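Local coordinates for phosphoribosylaminoimidazole carboxylase, ATPase subunit (Thermotoga maritima, PDB 3AX6), which probably catalyses the ATP-dependent carboxylation of 5-aminoimidazole ribonucleotide with hydrogencarbonate, giving N5-carboxyaminoimidazole ribonucleotide in purine biosynthesis, at residues G9-K14 / S329-G334. Numbering follows the deposited sequence.
Sequences GGQLGK and SLHFYG
H331 is the first residue of 329-334 to meet Q11, which stands in the first turn of helix 11-22, just after G10 at the N-cap position in a glycine-rich turn consistent with the Rossmann-like preATP-grasp domain. The approach is light: H331 CE1 lies 4.0 Å from Q11 NE2, with the imidazole steeply inclined, at 75°, to the amide plane. Strand 328-332 is the last, within this chain, of the large antiparallel sheet, paired with strand 343-350; L330 and F332 pack on strand 314-317 and on the second subunit, to which F332 also makes backbone hydrogen bonds. Just past the strand's end, Y333 supplies the main surface. Its ring lies against the Q11 side chain, CG of Q11 standing 3.4 Å from the ring centroid in a CH-pi contact over the face. The Q11 amide continues this stack, its plane within 4° of the ring plane and its CD 3.4 Å from Y333 CD1. A bend at chi2 (49°) turns the glutamine chain to put CG over the ring centre and the amide over the CG-CD1 side, with OE1 3.2 Å from Y333 CB. At the far end of the ring, Y333 OH is hydrogen-bonded to H346 ND1, which ties the phenol to the neighbouring strand. Without the ring, as with an alanine at this position, the Q11 amide is likely to lose the flat surface it stacks on and H346 its hydroxyl partner. At G334 the link becomes polar: a water accepts from the backbone N at 2.8 Å and from K14 NZ at 2.7 Å, and donates to Q11 OE1 at 2.6 Å. No direct hydrogen bond joins the two segments, and the N-terminal and C-terminal domains meet here through the Q11 side chain laid on the Y333 ring and one water joining a cationic side chain, a backbone N-H and an amide oxygen.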
ATOM      1  N   GLY A   9       6.993  -1.232  17.894  1.00 15.34           N
ATOM      2  CA  GLY A   9       7.595  -0.804  16.642  1.00 15.59           C
ATOM      3  C   GLY A   9       7.874  -1.895  15.624  1.00 15.86           C
ATOM      4  O   GLY A   9       8.609  -1.676  14.662  1.00 16.29           O
ATOM      5  N   GLY A  10       7.284  -3.067  15.829  1.00 15.88           N
ATOM      6  CA  GLY A  10       7.493  -4.169  14.909  1.00 15.48           C
ATOM      7  C   GLY A  10       6.813  -3.970  13.567  1.00 17.33           C
ATOM      8  O   GLY A  10       6.286  -2.889  13.265  1.00 16.51           O
ATOM      9  N   GLN A  11       6.811  -5.025  12.758  1.00 16.42           N
ATOM     10  CA  GLN A  11       6.209  -4.966  11.437  1.00 17.98           C
ATOM     11  C   GLN A  11       4.735  -4.543  11.436  1.00 17.19           C
ATOM     12  O   GLN A  11       4.307  -3.794  10.566  1.00 17.56           O
ATOM     13  CB  GLN A  11       6.373  -6.310  10.739  1.00 19.59           C
ATOM     14  CG  GLN A  11       6.030  -6.256   9.256  1.00 26.24           C
ATOM     15  CD  GLN A  11       6.702  -5.087   8.527  1.00 27.88           C
ATOM     16  OE1 GLN A  11       7.885  -4.791   8.750  1.00 28.35           O
ATOM     17  NE2 GLN A  11       5.952  -4.431   7.644  1.00 24.75           N
ATOM     18  N   LEU A  12       3.953  -5.023  12.401  1.00 16.64           N
ATOM     19  CA  LEU A  12       2.545  -4.641  12.466  1.00 15.21           C
ATOM     20  C   LEU A  12       2.448  -3.140  12.696  1.00 14.85           C
ATOM     21  O   LEU A  12       1.745  -2.437  11.979  1.00 16.02           O
ATOM     22  CB  LEU A  12       1.830  -5.384  13.596  1.00 14.75           C
ATOM     23  CG  LEU A  12       1.702  -6.896  13.398  1.00 12.61           C
ATOM     24  CD1 LEU A  12       1.126  -7.543  14.640  1.00  9.82           C
ATOM     25  CD2 LEU A  12       0.819  -7.163  12.189  1.00 13.48           C
ATOM     26  N   GLY A  13       3.168  -2.653  13.697  1.00 13.57           N
ATOM     27  CA  GLY A  13       3.141  -1.237  13.987  1.00 14.05           C
ATOM     28  C   GLY A  13       3.630  -0.384  12.828  1.00 14.93           C
ATOM     29  O   GLY A  13       3.188   0.754  12.658  1.00 14.80           O
ATOM     30  N   LYS A  14       4.549  -0.917  12.032  1.00 14.82           N
ATOM     31  CA  LYS A  14       5.068  -0.163  10.902  1.00 15.02           C
ATOM     32  C   LYS A  14       3.969  -0.023   9.867  1.00 15.73           C
ATOM     33  O   LYS A  14       3.738   1.058   9.338  1.00 13.16           O
ATOM     34  CB  LYS A  14       6.266  -0.874  10.282  1.00 15.86           C
ATOM     35  CG  LYS A  14       6.766  -0.228   8.994  1.00 15.99           C
ATOM     36  CD  LYS A  14       7.993  -0.954   8.472  1.00 17.70           C
ATOM     37  CE  LYS A  14       8.495  -0.359   7.172  1.00 15.61           C
ATOM     38  NZ  LYS A  14       9.821  -0.952   6.851  1.00 16.25           N
ATOM     39  N   SER A 329       2.973 -11.511  -5.535  1.00 14.80           N
ATOM     40  CA  SER A 329       3.591 -10.249  -5.155  1.00 15.95           C
ATOM     41  C   SER A 329       4.340 -10.514  -3.849  1.00 16.29           C
ATOM     42  O   SER A 329       3.943 -11.374  -3.060  1.00 16.25           O
ATOM     43  CB  SER A 329       2.544  -9.146  -4.966  1.00 17.51           C
ATOM     44  OG  SER A 329       1.711  -9.406  -3.855  1.00 20.00           O
ATOM     45  N   LEU A 330       5.422  -9.782  -3.622  1.00 15.94           N
ATOM     46  CA  LEU A 330       6.225  -9.983  -2.430  1.00 16.26           C
ATOM     47  C   LEU A 330       6.204  -8.835  -1.430  1.00 17.19           C
ATOM     48  O   LEU A 330       6.240  -7.665  -1.803  1.00 18.16           O
ATOM     49  CB  LEU A 330       7.665 -10.269  -2.838  1.00 18.67           C
ATOM     50  CG  LEU A 330       8.694 -10.188  -1.715  1.00 20.62           C
ATOM     51  CD1 LEU A 330       8.391 -11.242  -0.655  1.00 22.16           C
ATOM     52  CD2 LEU A 330      10.085 -10.385  -2.295  1.00 23.11           C
ATOM     53  N   HIS A 331       6.158  -9.187  -0.150  1.00 18.56           N
ATOM     54  CA  HIS A 331       6.157  -8.202   0.921  1.00 20.12           C
ATOM     55  C   HIS A 331       7.245  -8.574   1.931  1.00 20.22           C
ATOM     56  O   HIS A 331       6.982  -9.209   2.942  1.00 20.81           O
ATOM     57  CB  HIS A 331       4.797  -8.172   1.616  1.00 22.03           C
ATOM     58  CG  HIS A 331       4.570  -6.941   2.431  1.00 24.59           C
ATOM     59  ND1 HIS A 331       5.579  -6.320   3.137  1.00 26.41           N
ATOM     60  CD2 HIS A 331       3.443  -6.230   2.680  1.00 26.38           C
ATOM     61  CE1 HIS A 331       5.085  -5.282   3.787  1.00 26.75           C
ATOM     62  NE2 HIS A 331       3.791  -5.205   3.526  1.00 27.18           N
ATOM     63  N   PHE A 332       8.473  -8.170   1.637  1.00 22.96           N
ATOM     64  CA  PHE A 332       9.624  -8.450   2.488  1.00 23.85           C
ATOM     65  C   PHE A 332       9.760  -7.339   3.531  1.00 24.58           C
ATOM     66  O   PHE A 332       9.885  -6.169   3.173  1.00 23.80           O
ATOM     67  CB  PHE A 332      10.874  -8.508   1.607  1.00 23.73           C
ATOM     68  CG  PHE A 332      12.133  -8.849   2.341  1.00 24.16           C
ATOM     69  CD1 PHE A 332      12.410 -10.157   2.699  1.00 25.59           C
ATOM     70  CD2 PHE A 332      13.064  -7.859   2.634  1.00 25.78           C
ATOM     71  CE1 PHE A 332      13.604 -10.484   3.333  1.00 27.60           C
ATOM     72  CE2 PHE A 332      14.261  -8.170   3.268  1.00 26.89           C
ATOM     73  CZ  PHE A 332      14.534  -9.488   3.618  1.00 28.08           C
ATOM     74  N   TYR A 333       9.712  -7.695   4.813  1.00 25.56           N
ATOM     75  CA  TYR A 333       9.847  -6.693   5.865  1.00 26.95           C
ATOM     76  C   TYR A 333      11.344  -6.404   5.975  1.00 29.32           C
ATOM     77  O   TYR A 333      12.165  -7.316   5.871  1.00 32.23           O
ATOM     78  CB  TYR A 333       9.326  -7.211   7.211  1.00 23.96           C
ATOM     79  CG  TYR A 333       8.032  -8.001   7.162  1.00 22.03           C
ATOM     80  CD1 TYR A 333       6.980  -7.624   6.324  1.00 20.75           C
ATOM     81  CD2 TYR A 333       7.850  -9.118   7.980  1.00 21.52           C
ATOM     82  CE1 TYR A 333       5.777  -8.344   6.299  1.00 18.15           C
ATOM     83  CE2 TYR A 333       6.647  -9.845   7.968  1.00 19.57           C
ATOM     84  CZ  TYR A 333       5.618  -9.454   7.123  1.00 18.03           C
ATOM     85  OH  TYR A 333       4.447 -10.180   7.089  1.00 14.53           O
ATOM     86  N   GLY A 334      11.704  -5.146   6.192  1.00 29.75           N
ATOM     87  CA  GLY A 334      13.111  -4.806   6.284  1.00 33.04           C
ATOM     88  C   GLY A 334      13.776  -5.101   7.617  1.00 34.95           C
ATOM     89  O   GLY A 334      14.195  -4.180   8.317  1.00 37.00           O
TER
HETATM   90  O   HOH W   1       9.466  -3.642   7.034  1.00 21.66           O